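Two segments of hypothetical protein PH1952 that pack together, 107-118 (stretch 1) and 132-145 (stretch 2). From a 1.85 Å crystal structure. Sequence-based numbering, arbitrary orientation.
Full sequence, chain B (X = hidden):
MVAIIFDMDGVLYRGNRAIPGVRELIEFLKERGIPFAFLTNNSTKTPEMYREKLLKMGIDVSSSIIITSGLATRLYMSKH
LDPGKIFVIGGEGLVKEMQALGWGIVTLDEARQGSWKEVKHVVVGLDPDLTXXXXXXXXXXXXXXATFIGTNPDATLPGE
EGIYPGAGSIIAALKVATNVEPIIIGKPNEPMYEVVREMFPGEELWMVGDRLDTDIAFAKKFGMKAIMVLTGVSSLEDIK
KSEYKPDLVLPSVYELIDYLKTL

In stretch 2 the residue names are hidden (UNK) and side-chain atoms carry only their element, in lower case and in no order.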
# COMPACT_ATOMS: atom_id res chain seq x y z
N THR B 107 -4.56 0.03 22.32
CA THR B 107 -5.66 0.58 21.53
C THR B 107 -5.24 1.84 20.78
O THR B 107 -4.18 2.40 21.04
CB THR B 107 -6.86 0.94 22.41
OG1 THR B 107 -6.51 2.08 23.22
CG2 THR B 107 -7.24 -0.23 23.31
N LEU B 108 -6.09 2.27 19.85
CA LEU B 108 -5.81 3.48 19.08
C LEU B 108 -5.68 4.67 20.01
O LEU B 108 -4.82 5.53 19.83
CB LEU B 108 -6.93 3.76 18.08
CG LEU B 108 -6.58 3.70 16.59
CD1 LEU B 108 -7.79 4.14 15.78
CD2 LEU B 108 -5.39 4.60 16.29
N ASP B 109 -6.54 4.72 21.02
CA ASP B 109 -6.52 5.83 21.96
C ASP B 109 -5.23 5.87 22.76
O ASP B 109 -4.63 6.93 22.94
CB ASP B 109 -7.72 5.76 22.91
CG ASP B 109 -8.30 7.12 23.19
OD1 ASP B 109 -8.83 7.74 22.24
OD2 ASP B 109 -8.23 7.58 24.35
N GLU B 110 -4.81 4.71 23.26
CA GLU B 110 -3.57 4.63 24.02
C GLU B 110 -2.42 5.02 23.08
O GLU B 110 -1.48 5.70 23.49
CB GLU B 110 -3.38 3.21 24.57
CG GLU B 110 -4.52 2.77 25.48
CD GLU B 110 -4.38 1.35 25.97
OE1 GLU B 110 -4.09 0.45 25.14
OE2 GLU B 110 -4.58 1.11 27.18
N ALA B 111 -2.53 4.61 21.82
CA ALA B 111 -1.52 4.94 20.82
C ALA B 111 -1.42 6.46 20.65
O ALA B 111 -0.32 7.01 20.54
CB ALA B 111 -1.87 4.29 19.47
N ARG B 112 -2.57 7.12 20.62
CA ARG B 112 -2.60 8.58 20.47
C ARG B 112 -1.87 9.26 21.62
O ARG B 112 -1.36 10.37 21.48
CB ARG B 112 -4.04 9.10 20.44
CG ARG B 112 -4.83 8.64 19.24
CD ARG B 112 -6.29 8.99 19.41
NE ARG B 112 -7.09 8.39 18.35
CZ ARG B 112 -8.39 8.12 18.46
NH1 ARG B 112 -9.04 8.42 19.57
NH2 ARG B 112 -9.03 7.54 17.45
N GLN B 113 -1.84 8.59 22.77
CA GLN B 113 -1.18 9.12 23.96
C GLN B 113 0.31 8.78 23.94
O GLN B 113 1.05 9.13 24.86
CB GLN B 113 -1.85 8.54 25.21
CG GLN B 113 -3.32 8.92 25.32
CD GLN B 113 -4.08 8.08 26.34
OE1 GLN B 113 -3.50 7.22 27.00
NE2 GLN B 113 -5.38 8.34 26.48
N GLY B 114 0.74 8.09 22.89
CA GLY B 114 2.14 7.74 22.75
C GLY B 114 2.53 6.30 23.03
O GLY B 114 3.72 5.95 22.95
N SER B 115 1.55 5.46 23.35
CA SER B 115 1.81 4.05 23.67
C SER B 115 2.31 3.20 22.51
O SER B 115 2.70 2.05 22.70
CB SER B 115 0.55 3.40 24.26
OG SER B 115 0.20 4.01 25.49
N TRP B 116 2.29 3.75 21.30
CA TRP B 116 2.79 3.00 20.15
C TRP B 116 4.27 2.68 20.40
O TRP B 116 4.81 1.70 19.88
CB TRP B 116 2.68 3.83 18.87
CG TRP B 116 3.35 5.18 18.95
CD1 TRP B 116 2.75 6.36 19.29
CD2 TRP B 116 4.72 5.47 18.66
NE1 TRP B 116 3.69 7.37 19.22
CE2 TRP B 116 4.90 6.85 18.84
CE3 TRP B 116 5.83 4.69 18.27
CZ2 TRP B 116 6.12 7.48 18.64
CZ3 TRP B 116 7.05 5.31 18.07
CH2 TRP B 116 7.18 6.71 18.26
N LYS B 117 4.89 3.53 21.23
CA LYS B 117 6.30 3.42 21.61
C LYS B 117 6.56 2.12 22.37
O LYS B 117 7.67 1.61 22.36
CB LYS B 117 6.69 4.62 22.49
CG LYS B 117 7.94 5.38 22.04
CD LYS B 117 9.13 4.46 21.88
CE LYS B 117 10.38 5.28 21.72
NZ LYS B 117 11.44 4.55 21.03
N GLU B 118 5.54 1.61 23.05
CA GLU B 118 5.70 0.37 23.81
C GLU B 118 5.25 -0.90 23.07
O GLU B 118 5.33 -2.00 23.62
CB GLU B 118 4.97 0.48 25.15
CG GLU B 118 5.60 1.45 26.14
CD GLU B 118 5.38 2.92 25.79
OE1 GLU B 118 4.22 3.37 25.76
OE2 GLU B 118 6.37 3.64 25.54
N UNK B 132 -5.69 6.47 7.86
CA UNK B 132 -4.29 6.85 7.75
C UNK B 132 -3.67 6.78 9.14
O UNK B 132 -2.52 6.35 9.31
c UNK B 132 -2.13 9.50 8.20
c UNK B 132 -4.14 8.29 7.26
c UNK B 132 -0.56 8.76 6.03
o UNK B 132 1.30 9.89 7.00
c UNK B 132 -0.02 9.52 7.06
c UNK B 132 -1.89 8.37 6.10
c UNK B 132 -0.79 9.89 8.14
c UNK B 132 -2.70 8.73 7.18
N UNK B 133 -4.43 7.22 10.14
CA UNK B 133 -3.96 7.23 11.52
C UNK B 133 -3.45 5.84 11.94
O UNK B 133 -2.40 5.72 12.57
c UNK B 133 -5.77 8.28 14.82
o UNK B 133 -6.97 8.03 14.61
c UNK B 133 -4.71 7.66 13.93
o UNK B 133 -5.38 9.02 15.75
c UNK B 133 -5.08 7.70 12.45
N UNK B 134 -4.19 4.80 11.58
CA UNK B 134 -3.76 3.45 11.92
C UNK B 134 -2.43 3.12 11.23
O UNK B 134 -1.53 2.57 11.86
n UNK B 134 -9.22 0.30 12.51
c UNK B 134 -6.10 2.51 12.34
c UNK B 134 -8.34 1.47 12.77
c UNK B 134 -7.03 1.35 12.02
c UNK B 134 -4.83 2.43 11.51
N UNK B 135 -2.31 3.46 9.95
CA UNK B 135 -1.07 3.21 9.22
C UNK B 135 0.09 3.95 9.87
O UNK B 135 1.22 3.45 9.92
c UNK B 135 -1.71 1.45 6.78
c UNK B 135 -1.20 3.68 7.76
c UNK B 135 -2.23 3.55 5.50
c UNK B 135 -2.17 2.90 6.88
N UNK B 136 -0.19 5.15 10.37
CA UNK B 136 0.82 5.97 11.02
C UNK B 136 1.41 5.29 12.25
O UNK B 136 2.62 5.08 12.33
c UNK B 136 -0.57 9.20 13.69
c UNK B 136 0.48 9.52 12.63
c UNK B 136 1.18 8.26 12.11
n UNK B 136 -1.16 10.45 14.26
c UNK B 136 0.21 7.32 11.41
N UNK B 137 0.57 4.94 13.22
CA UNK B 137 1.06 4.28 14.43
C UNK B 137 1.70 2.93 14.14
O UNK B 137 2.69 2.56 14.78
c UNK B 137 -1.98 7.31 16.42
c UNK B 137 -0.06 4.15 15.46
c UNK B 137 0.57 6.24 16.71
c UNK B 137 -1.68 6.03 15.93
c UNK B 137 -0.98 8.04 17.05
c UNK B 137 -0.41 5.49 16.06
c UNK B 137 0.29 7.51 17.20
o UNK B 137 -1.24 9.31 17.53
N UNK B 138 1.17 2.20 13.17
CA UNK B 138 1.74 0.90 12.83
C UNK B 138 3.15 1.11 12.29
O UNK B 138 4.07 0.36 12.61
c UNK B 138 0.87 0.20 11.79
N UNK B 139 3.31 2.14 11.46
CA UNK B 139 4.60 2.46 10.88
C UNK B 139 5.59 2.90 11.96
O UNK B 139 6.74 2.45 12.00
c UNK B 139 4.46 3.58 9.82
o UNK B 139 3.73 3.08 8.70
c UNK B 139 5.82 4.07 9.35
N UNK B 140 5.14 3.78 12.85
CA UNK B 140 5.99 4.27 13.92
C UNK B 140 6.44 3.10 14.80
O UNK B 140 7.61 3.00 15.14
c UNK B 140 5.25 5.30 14.78
c UNK B 140 5.02 6.67 14.12
c UNK B 140 4.12 7.54 14.98
c UNK B 140 6.36 7.35 13.90
N UNK B 141 5.51 2.21 15.12
CA UNK B 141 5.82 1.06 15.96
C UNK B 141 6.80 0.09 15.27
O UNK B 141 7.80 -0.30 15.86
c UNK B 141 4.54 0.33 16.33
N UNK B 142 6.50 -0.28 14.03
CA UNK B 142 7.38 -1.19 13.29
C UNK B 142 8.78 -0.58 13.15
O UNK B 142 9.79 -1.30 13.23
c UNK B 142 7.87 -2.24 11.06
c UNK B 142 6.82 -1.51 11.90
c UNK B 142 5.54 -2.34 12.04
c UNK B 142 4.78 -2.52 10.73
N UNK B 143 8.84 0.73 12.92
CA UNK B 143 10.12 1.43 12.79
C UNK B 143 10.85 1.48 14.12
O UNK B 143 12.07 1.67 14.18
c UNK B 143 9.64 4.24 10.24
n UNK B 143 9.73 4.16 8.79
c UNK B 143 9.90 2.86 12.28
c UNK B 143 10.88 4.20 8.12
n UNK B 143 10.86 4.10 6.80
c UNK B 143 10.13 2.96 10.81
n UNK B 143 12.03 4.32 8.76
N UNK B 144 10.10 1.32 15.20
CA UNK B 144 10.68 1.34 16.53
C UNK B 144 11.12 -0.07 16.96
O UNK B 144 11.53 -0.29 18.11
c UNK B 144 10.29 2.16 18.89
n UNK B 144 9.63 1.70 19.95
c UNK B 144 9.67 1.89 17.54
o UNK B 144 11.35 2.79 18.99
N UNK B 145 11.04 -1.01 16.03
CA UNK B 145 11.45 -2.37 16.31
C UNK B 145 10.34 -3.39 16.49
O UNK B 145 10.61 -4.56 16.74
O HOH W 1 7.10 0.48 19.36
O HOH W 2 11.36 1.82 22.19

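Position 132 has one carbon leading to a six-carbon ring that bears one oxygen. It lies out of reach of stretch 1. It is Tyr132.

Position 133 has three carbons, the third carrying two oxygens. That is a carboxylate, and one of its oxygens lies at the edge of the Arg112 guanidinium, near its plane. This is Glu133. Arg112 NE donates to Glu133 OE2 at 3.2 Å, within a salt bridge.

Position 134 has four carbons in a row ending in nitrogen. The fourth carbon packs near Leu108. It is Lys134, with CE 4.1 Å from Leu108 CD1.

Position 135 has four carbons, forked at the second, and touches nothing on stretch 1. It is Leu135.

Position 136 again has four carbons in a row and a terminal nitrogen. It makes no contact with stretch 1. It is Lys136.

Position 137 has one carbon, then a six-carbon ring with one oxygen. The ring meets Leu108, Ala111, Arg112 and Trp116. It is Tyr137. Ala111 CB sits over one face, 3.9 Å from Tyr137 CG. Trp116 CD1 comes to 3.4 Å from Tyr137 CD1, with the ring planes inclined at 33°.

Position 138 has a single carbon, pointing away from stretch 1. It is Ala138.

Position 139 has one carbon carrying an oxygen and a carbon. The oxygen donates to the backbone O of Leu135. It is Thr139.

Position 140 has four carbons, forked at the second. Its CB lies over one face of the Trp116 ring, 3.6 Å from Trp116 CE3. It is Leu140.

Position 141 has one carbon, its CB, 3.8 Å from Trp116 O. It is Ala141.

Position 142 has four carbons, forked at the first, with one arm two carbons long. It is out of reach. It is Ile142.

Position 143 has three carbons, a nitrogen, then a carbon carrying two more nitrogens. Its end leads away from stretch 1. It is Arg143.

Position 144 has two carbons. The second carbon carries one oxygen and one nitrogen, and the oxygen lies close to the amine of Lys117. It is Asn144. Lys117 NZ donates to Asn144 OD1 at 2.7 Å.

Position 145 has no side chain. At its backbone angles (phi 106°, psi 0°) a CB would be jammed against the carbonyl O of the residue before. It is Gly145.

The contact has an apolar centre. Tyr137 fits against Leu108, Ala111 and Trp116, and Leu140 covers a Trp116 face. Polar links supplement it: Arg112 with Glu133, and Lys117 with Asn144. Water 1 joins Trp116 O to Asn144 ND2; water 2 joins Lys117 NZ to the same nitrogen.

Stretch 2 132-145: YEKLKYATLAIRNG
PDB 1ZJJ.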